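Local coordinates for protein induced by osmotic stress (Scheffersomyces stipitis, PDB 5YWN) that acts as an NADP-binding reductase of the dihydroflavonol-4-reductase subfamily and probably reduces ketones, haloketones among them, to the corresponding alcohols, at residues Tyr13-Ile18 with Leu78-Pro83; Ile19-Ser24 with Asp240-His245; Asn101-Val106 with Gln168-Ala173. The protein carries 1 engineered substitution. All coordinates share one frame; numbering follows the deposited sequence.

Contact 1 of 3, residues Tyr13-Ile18 with Leu78-Pro83; sequences YLAQQI and LHTASP. With NAP (NADP nicotinamide-adenine-dinucleotide phosphate), chain B.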
# COMPACT_ATOMS: atom_id res chain seq x y z
N TYR A 13 4.14 -1.68 6.36
CA TYR A 13 5.03 -2.25 5.39
C TYR A 13 5.32 -1.35 4.22
O TYR A 13 6.42 -1.04 3.96
CB TYR A 13 4.41 -3.56 4.91
CG TYR A 13 4.92 -4.24 3.63
CD1 TYR A 13 6.23 -4.65 3.49
CD2 TYR A 13 4.07 -4.54 2.62
CE1 TYR A 13 6.64 -5.31 2.36
CE2 TYR A 13 4.48 -5.16 1.50
CZ TYR A 13 5.77 -5.56 1.36
OH TYR A 13 6.11 -6.19 0.23
N LEU A 14 4.31 -0.89 3.55
CA LEU A 14 4.46 0.11 2.51
C LEU A 14 5.02 1.46 3.03
O LEU A 14 5.82 2.06 2.42
CB LEU A 14 3.14 0.39 1.85
CG LEU A 14 3.11 1.53 0.85
CD1 LEU A 14 4.13 1.23 -0.21
CD2 LEU A 14 1.74 1.66 0.26
N ALA A 15 4.53 1.89 4.15
CA ALA A 15 4.90 3.15 4.72
C ALA A 15 6.40 3.22 5.02
O ALA A 15 7.00 4.17 4.73
CB ALA A 15 4.11 3.40 5.95
N GLN A 16 6.97 2.15 5.56
CA GLN A 16 8.39 2.06 5.81
C GLN A 16 9.26 2.11 4.56
O GLN A 16 10.25 2.69 4.60
CB GLN A 16 8.74 0.88 6.70
CG GLN A 16 8.32 1.05 8.14
CD GLN A 16 8.96 0.10 9.11
OE1 GLN A 16 10.14 0.03 9.21
NE2 GLN A 16 8.15 -0.61 9.83
N GLN A 17 8.86 1.46 3.50
CA GLN A 17 9.52 1.56 2.24
C GLN A 17 9.42 2.97 1.65
O GLN A 17 10.34 3.45 1.15
CB GLN A 17 9.05 0.50 1.26
CG GLN A 17 9.59 -0.90 1.51
CD GLN A 17 11.02 -1.10 1.03
OE1 GLN A 17 11.73 -0.21 0.86
NE2 GLN A 17 11.39 -2.30 0.85
N ILE A 18 8.28 3.59 1.77
CA ILE A 18 8.12 4.94 1.37
C ILE A 18 9.08 5.83 2.17
O ILE A 18 9.74 6.61 1.62
CB ILE A 18 6.66 5.41 1.57
CG1 ILE A 18 5.74 4.77 0.53
CG2 ILE A 18 6.52 6.92 1.56
CD1 ILE A 18 4.30 5.07 0.73
N LEU A 78 1.50 12.28 2.99
CA LEU A 78 1.14 11.00 2.46
C LEU A 78 0.29 10.22 3.48
O LEU A 78 0.77 9.77 4.49
CB LEU A 78 2.37 10.26 2.06
CG LEU A 78 3.48 11.06 1.39
CD1 LEU A 78 4.72 10.27 1.15
CD2 LEU A 78 3.00 11.64 0.10
N HIS A 79 -0.98 10.10 3.16
CA HIS A 79 -1.92 9.38 3.97
C HIS A 79 -2.00 7.91 3.57
O HIS A 79 -2.63 7.55 2.62
CB HIS A 79 -3.28 10.03 3.89
CG HIS A 79 -4.31 9.41 4.77
ND1 HIS A 79 -4.02 8.92 6.01
CD2 HIS A 79 -5.62 9.21 4.59
CE1 HIS A 79 -5.11 8.45 6.55
NE2 HIS A 79 -6.10 8.62 5.71
N THR A 80 -1.31 7.08 4.31
CA THR A 80 -1.23 5.66 4.02
C THR A 80 -1.93 4.73 5.03
O THR A 80 -2.24 3.64 4.71
CB THR A 80 0.23 5.20 3.87
OG1 THR A 80 0.82 5.04 5.13
CG2 THR A 80 1.07 6.15 3.07
N ALA A 81 -2.12 5.20 6.23
CA ALA A 81 -2.76 4.41 7.23
C ALA A 81 -4.20 4.06 6.91
O ALA A 81 -4.97 4.89 6.58
CB ALA A 81 -2.66 5.08 8.57
N SER A 82 -4.51 2.79 7.00
CA SER A 82 -5.81 2.25 6.84
C SER A 82 -5.91 0.90 7.51
O SER A 82 -4.97 0.18 7.55
CB SER A 82 -6.11 2.02 5.37
OG SER A 82 -7.35 2.45 5.03
N PRO A 83 -7.09 0.52 7.96
CA PRO A 83 -7.29 -0.84 8.44
C PRO A 83 -7.07 -1.85 7.36
O PRO A 83 -7.42 -1.70 6.23
CB PRO A 83 -8.71 -0.85 8.90
CG PRO A 83 -9.14 0.53 8.97
CD PRO A 83 -8.29 1.30 8.05
PA NAP B . -0.23 -2.81 6.99
O1A NAP B . 1.19 -3.31 6.78
O2A NAP B . -1.11 -3.46 8.03
O5B NAP B . -0.17 -1.23 7.28
C5B NAP B . -1.25 -0.58 7.94
C4B NAP B . -0.72 0.47 8.91
O4B NAP B . -1.72 1.46 9.16
C3B NAP B . -0.32 -0.15 10.24
O3B NAP B . 1.08 0.05 10.49
C2B NAP B . -1.15 0.55 11.30
O2B NAP B . -0.32 1.20 12.25
C1B NAP B . -2.02 1.55 10.56
N9A NAP B . -3.46 1.25 10.79
C8A NAP B . -4.10 0.14 10.37
N7A NAP B . -5.41 0.18 10.75
C5A NAP B . -5.61 1.33 11.42
C6A NAP B . -6.76 1.99 12.08
N6A NAP B . -7.98 1.41 12.11
N1A NAP B . -6.54 3.19 12.66
C2A NAP B . -5.33 3.79 12.64
N3A NAP B . -4.25 3.24 12.06
C4A NAP B . -4.32 2.03 11.44
O3 NAP B . -0.99 -2.87 5.57
PN NAP B . -0.19 -2.64 4.20
O1N NAP B . -0.28 -3.91 3.37
O2N NAP B . 1.17 -2.06 4.53
O5D NAP B . -1.06 -1.50 3.46
C5D NAP B . -0.60 -0.15 3.44
C4D NAP B . -1.63 0.73 2.74
O4D NAP B . -1.58 0.51 1.33
C3D NAP B . -3.05 0.43 3.21
O3D NAP B . -3.62 1.57 3.86
C2D NAP B . -3.84 0.06 1.97
O2D NAP B . -4.95 0.94 1.80
C1D NAP B . -2.87 0.18 0.80
N1N NAP B . -2.82 -1.09 0.06
C2N NAP B . -1.90 -2.01 0.40
C3N NAP B . -1.83 -3.22 -0.29
C7N NAP B . -0.81 -4.24 0.09
O7N NAP B . -0.91 -5.38 -0.34
N7N NAP B . 0.20 -3.88 0.89
C4N NAP B . -2.72 -3.46 -1.33
C5N NAP B . -3.66 -2.49 -1.65
C6N NAP B . -3.68 -1.30 -0.93
P2B NAP B . 0.17 0.43 13.57
O1X NAP B . 0.40 1.54 14.58
O2X NAP B . -0.98 -0.48 13.91
O3X NAP B . 1.43 -0.28 13.14

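Contact 2 of 3, residues Ile19-Ser24 with Asp240-His245; sequences IALVLS and DVAKAH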
# COMPACT_ATOMS: atom_id res chain seq x y z
N ILE A 19 9.13 5.65 3.47
CA ILE A 19 9.97 6.43 4.32
C ILE A 19 11.45 6.26 3.97
O ILE A 19 12.10 7.19 3.80
CB ILE A 19 9.70 6.11 5.81
CG1 ILE A 19 8.31 6.59 6.24
CG2 ILE A 19 10.78 6.69 6.71
CD1 ILE A 19 7.80 6.05 7.52
N ALA A 20 11.89 5.04 3.77
CA ALA A 20 13.26 4.77 3.40
C ALA A 20 13.61 5.41 2.07
O ALA A 20 14.66 5.94 1.94
CB ALA A 20 13.54 3.30 3.35
N LEU A 21 12.72 5.36 1.11
CA LEU A 21 12.95 6.04 -0.11
C LEU A 21 12.99 7.55 0.03
O LEU A 21 13.85 8.16 -0.45
CB LEU A 21 11.94 5.64 -1.14
CG LEU A 21 12.01 6.41 -2.46
CD1 LEU A 21 13.32 6.21 -3.14
CD2 LEU A 21 10.86 6.10 -3.39
N VAL A 22 12.03 8.11 0.71
CA VAL A 22 11.96 9.54 0.88
C VAL A 22 13.19 10.10 1.64
O VAL A 22 13.75 11.08 1.27
CB VAL A 22 10.60 9.91 1.50
CG1 VAL A 22 10.63 11.16 2.30
CG2 VAL A 22 9.53 9.90 0.43
N LEU A 23 13.63 9.40 2.65
CA LEU A 23 14.81 9.75 3.36
C LEU A 23 16.05 9.69 2.47
O LEU A 23 16.87 10.50 2.56
CB LEU A 23 14.97 8.87 4.57
CG LEU A 23 14.03 9.15 5.73
CD1 LEU A 23 14.22 8.19 6.86
CD2 LEU A 23 14.14 10.54 6.25
N SER A 24 16.11 8.72 1.59
CA SER A 24 17.23 8.57 0.69
C SER A 24 17.40 9.72 -0.27
O SER A 24 18.46 10.02 -0.68
CB SER A 24 17.18 7.23 -0.02
OG SER A 24 16.42 7.27 -1.15
N ASP A 240 8.46 -0.36 -6.07
CA ASP A 240 7.74 0.33 -7.10
C ASP A 240 6.55 1.19 -6.58
O ASP A 240 6.36 2.25 -7.01
CB ASP A 240 7.32 -0.62 -8.19
CG ASP A 240 8.50 -1.21 -8.92
OD1 ASP A 240 9.43 -0.51 -9.18
OD2 ASP A 240 8.47 -2.36 -9.24
N VAL A 241 5.81 0.67 -5.61
CA VAL A 241 4.75 1.43 -5.00
C VAL A 241 5.28 2.68 -4.31
O VAL A 241 4.75 3.74 -4.48
CB VAL A 241 3.87 0.62 -4.06
CG1 VAL A 241 2.77 1.51 -3.56
CG2 VAL A 241 3.26 -0.54 -4.78
N ALA A 242 6.38 2.52 -3.62
CA ALA A 242 7.03 3.62 -2.98
C ALA A 242 7.51 4.70 -3.97
O ALA A 242 7.27 5.81 -3.78
CB ALA A 242 8.14 3.16 -2.08
N LYS A 243 8.11 4.28 -5.05
CA LYS A 243 8.54 5.17 -6.08
C LYS A 243 7.36 5.91 -6.67
O LYS A 243 7.48 7.03 -6.96
CB LYS A 243 9.36 4.49 -7.15
CG LYS A 243 10.72 4.07 -6.67
CD LYS A 243 11.64 3.60 -7.78
CE LYS A 243 11.35 2.19 -8.22
NZ LYS A 243 12.35 1.67 -9.14
N ALA A 244 6.23 5.24 -6.80
CA ALA A 244 5.00 5.85 -7.25
C ALA A 244 4.49 6.94 -6.33
O ALA A 244 4.03 7.93 -6.77
CB ALA A 244 3.92 4.84 -7.54
N HIS A 245 4.62 6.73 -5.05
CA HIS A 245 4.28 7.75 -4.10
C HIS A 245 5.18 8.99 -4.28
O HIS A 245 4.70 10.06 -4.29
CB HIS A 245 4.28 7.23 -2.67
CG HIS A 245 3.04 6.47 -2.29
ND1 HIS A 245 2.78 5.21 -2.74
CD2 HIS A 245 1.98 6.81 -1.54
CE1 HIS A 245 1.64 4.80 -2.26
NE2 HIS A 245 1.14 5.75 -1.52

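Contact 3 of 3, residues Asn101-Val106 with Gln168-Ala173; sequences NGTKYV and QFAERA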
# COMPACT_ATOMS: atom_id res chain seq x y z
N ASN A 101 -13.90 8.22 7.56
CA ASN A 101 -13.79 9.32 8.45
C ASN A 101 -12.36 9.76 8.72
O ASN A 101 -12.07 10.89 8.68
CB ASN A 101 -14.55 9.07 9.73
CG ASN A 101 -16.04 9.28 9.57
OD1 ASN A 101 -16.53 9.48 8.50
ND2 ASN A 101 -16.72 9.22 10.63
N GLY A 102 -11.48 8.81 8.91
CA GLY A 102 -10.11 9.12 9.11
C GLY A 102 -9.55 9.91 7.93
O GLY A 102 -8.86 10.85 8.13
N THR A 103 -9.88 9.51 6.72
CA THR A 103 -9.47 10.24 5.56
C THR A 103 -10.09 11.66 5.44
O THR A 103 -9.41 12.58 5.24
CB THR A 103 -9.64 9.40 4.27
OG1 THR A 103 -8.78 8.27 4.30
CG2 THR A 103 -9.36 10.18 3.11
N LYS A 104 -11.37 11.78 5.67
CA LYS A 104 -12.08 13.02 5.67
C LYS A 104 -11.50 13.99 6.72
O LYS A 104 -11.28 15.12 6.45
CB LYS A 104 -13.56 12.73 6.00
CG LYS A 104 -14.38 12.15 4.89
CD LYS A 104 -15.86 12.15 5.20
CE LYS A 104 -16.64 11.40 4.18
NZ LYS A 104 -18.10 11.46 4.36
N TYR A 105 -11.24 13.51 7.90
CA TYR A 105 -10.65 14.28 8.97
C TYR A 105 -9.17 14.72 8.76
O TYR A 105 -8.79 15.77 9.17
CB TYR A 105 -10.93 13.65 10.33
CG TYR A 105 -12.39 13.45 10.62
CD1 TYR A 105 -13.35 14.02 9.85
CD2 TYR A 105 -12.79 12.68 11.67
CE1 TYR A 105 -14.68 13.84 10.11
CE2 TYR A 105 -14.11 12.51 11.96
CZ TYR A 105 -15.05 13.07 11.17
OH TYR A 105 -16.33 12.90 11.46
N VAL A 106 -8.37 13.89 8.12
CA VAL A 106 -7.01 14.26 7.81
C VAL A 106 -7.03 15.47 6.86
O VAL A 106 -6.37 16.40 7.09
CB VAL A 106 -6.25 13.10 7.13
CG1 VAL A 106 -5.01 13.53 6.40
CG2 VAL A 106 -5.86 12.08 8.14
N GLN A 168 -12.84 2.34 -1.54
CA GLN A 168 -13.61 3.04 -2.50
C GLN A 168 -14.20 4.32 -1.92
O GLN A 168 -14.07 5.30 -2.50
CB GLN A 168 -14.76 2.16 -2.97
CG GLN A 168 -15.64 2.77 -4.04
CD GLN A 168 -17.07 2.22 -4.09
OE1 GLN A 168 -17.95 2.90 -4.50
NE2 GLN A 168 -17.25 0.99 -3.71
N PHE A 169 -14.83 4.23 -0.77
CA PHE A 169 -15.43 5.37 -0.10
C PHE A 169 -14.49 6.45 0.45
O PHE A 169 -14.73 7.58 0.29
CB PHE A 169 -16.54 4.95 0.86
CG PHE A 169 -17.63 4.21 0.17
CD1 PHE A 169 -18.46 4.84 -0.68
CD2 PHE A 169 -17.74 2.87 0.29
CE1 PHE A 169 -19.42 4.15 -1.38
CE2 PHE A 169 -18.67 2.17 -0.41
CZ PHE A 169 -19.51 2.81 -1.24
N ALA A 170 -13.40 6.04 1.03
CA ALA A 170 -12.39 6.96 1.42
C ALA A 170 -11.82 7.71 0.23
O ALA A 170 -11.78 8.86 0.29
CB ALA A 170 -11.31 6.28 2.18
N GLU A 171 -11.48 7.04 -0.85
CA GLU A 171 -10.98 7.69 -2.04
C GLU A 171 -11.97 8.66 -2.69
O GLU A 171 -11.61 9.73 -3.01
CB GLU A 171 -10.41 6.71 -3.07
CG GLU A 171 -9.53 7.39 -4.13
CD GLU A 171 -9.22 6.62 -5.40
OE1 GLU A 171 -9.22 5.43 -5.43
OE2 GLU A 171 -8.99 7.29 -6.38
N ARG A 172 -13.22 8.26 -2.79
CA ARG A 172 -14.27 9.12 -3.26
C ARG A 172 -14.39 10.36 -2.35
O ARG A 172 -14.50 11.41 -2.81
CB ARG A 172 -15.58 8.38 -3.32
CG ARG A 172 -15.80 7.43 -4.48
CD ARG A 172 -17.17 6.82 -4.38
NE ARG A 172 -17.46 5.71 -5.25
CZ ARG A 172 -17.70 5.79 -6.53
NH1 ARG A 172 -17.97 4.72 -7.21
NH2 ARG A 172 -17.69 6.93 -7.13
N ALA A 173 -14.30 10.17 -1.07
CA ALA A 173 -14.35 11.23 -0.13
C ALA A 173 -13.20 12.21 -0.31
O ALA A 173 -13.39 13.36 -0.27
CB ALA A 173 -14.40 10.71 1.28

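Contact 1 of 3, residues Tyr13-Ile18 with Leu78-Pro83
The backbones of A15 and T80 lie closest across this contact, with a CA-CA distance of 6.7 Å, where the opening turns of helix 13-24 face the end of strand 74-79 and the loop that follows it. No hydrogen bond joins the two segments directly; the approach is filled mostly by methyl groups, with the T80 hydroxyl among them. The methyl CB of A15 rests 3.8 Å from T80 OG1. With chi1 at 79°, T80 holds that hydroxyl between its own backbone N and carbonyl carbon, and it is hydrogen-bonded to S8 O. The same rotation sends T80 CG2 to meet I18 CD1 tip to tip at 4.1 Å. The other branch of I18, CG2, crosses the side chain of L78 at a slant and touches CD1 at 3.8 Å. NADP lies beside this buried apolar seam. T80 O takes a hydrogen bond of 2.6 Å from O3D of the nicotinamide-side ribose. From the helix, Y13 N reaches diphosphate oxygen O1A at 3.4 Å and L14 N reaches O2N at 3.5 Å; both bonds are nearly straight but weak, and the amino-terminal end of the helix would probably help to stabilise the phosphate charge. Three residues on from T80, P83 sets CG 3.5 Å from the adenine amino nitrogen N6A. A glycine here removes the pyrrolidine ring beside N6A and N7A, and the adenine is likely to be less firmly placed. Helix start at the diphosphate, first loop residue after the strand at the nicotinamide-side ribose and loop at the adenine together make part of the dinucleotide-binding site of the Rossmann fold in this reductase.

Contact 2 of 3, residues Ile19-Ser24 with Asp240-His245
With chi1 at 174° the side chain of L21 leaves its helix with CG opposite the main-chain nitrogen, and CD2 comes against the backbone of A242 and K243. The contact joins two helices, 13-24 and 238-250, that pack side by side in the Rossmann fold, and their closest CA atoms, those of L21 and A242, are 7.0 Å apart. One methyl does nearly all the touching: L21 CD2 lies 3.6 Å from A242 O and 3.7 Å from K243 CA, so it settles on the helix backbone itself. A242 CB, at 4.2 Å from the same CD2, is small enough to allow this approach, and I18 of helix 13-24 also packs on A242. K243 lays only the start of its chain along the leucine, CG standing 3.9 Å from CD2. A bend at chi3 (-79°) then turns the ammonium toward D240, one turn earlier in the same helix, and K243 NZ and D240 OD1 form a long salt bridge of 3.6 Å. D240 OD2 is hydrogen-bonded to F316 N, outside both helices. Deeper in, H245 packs on L14 and I18, and NE2 is hydrogen-bonded to T123 OG1. The other ring nitrogen, H245 ND1, donates to V241 O at 3.0 Å, with that oxygen in the imidazole plane but the donor 49° above the carbonyl plane of V241.

Contact 3 of 3, residues Asn101-Val106 with Gln168-Ala173
K104 lays its aliphatic chain over the methyl of A173, with CG 3.9 Å and CE 3.7 Å from A173 CB. The lysine is extended beyond CG, and its methylenes run alongside the alanine while the ammonium continues past it toward the exposed side. At the neighbouring T103 the backbones come closer and the residues are buried. T103 faces A170, the CA atoms of these two residues being 6.0 Å apart, and OG1 sits 3.9 Å from A170 CB. Its methyl CG2, anti to the backbone N of the threonine, comes instead to A170 O at 3.9 Å. The hydroxyl does not rely on the facing helix for polar partners: T103 OG1 is hydrogen-bonded to A99 O in its own helix and to H79 NE2 on strand 74-79. The two alanines leave room for helices 91-113 and 159-181 to approach closely, and Y122 of strand 119-123 touches both T103 and A170.

Away from the interface, R172 grips Q168 side-on. NE donates to Q168 OE1 at 2.9 Å in the carbonyl plane, on a lone pair, and NH1 adds a longer bond of 3.3 Å to the same oxygen from above that plane. The two bonds hold the guanidinium and the amide of neighbouring helical turns together. E171 points away from helix 91-113 and forms a salt bridge with R258. Helix 159-181 also carries Y163 and K167, which bind NADP and are spaced as in the YxxxK motif of short-chain dehydrogenases; its packing against helix 91-113 is the pairing of adjacent helices on one side of the parallel sheet in a Rossmann fold.

Contacts 1 and 2 share helix 13-24 and touch each other, I18 and L14 meeting H245 and V241, whereas contact 3 lies on the other side of the parallel sheet, its centre about 23 Å from that of contact 2. Contact 1 is buried closest to the centre of the chain and joins helix to strand end around NADP, so its apolar seam is bordered by polar cofactor bonds. Contacts 2 and 3 are helix-helix packings with a lysine at one side of each, contact 2 only partly buried and contact 3 mostly so. H79, within the 78-83 segment, links to contact 3 by its hydrogen bond to T103.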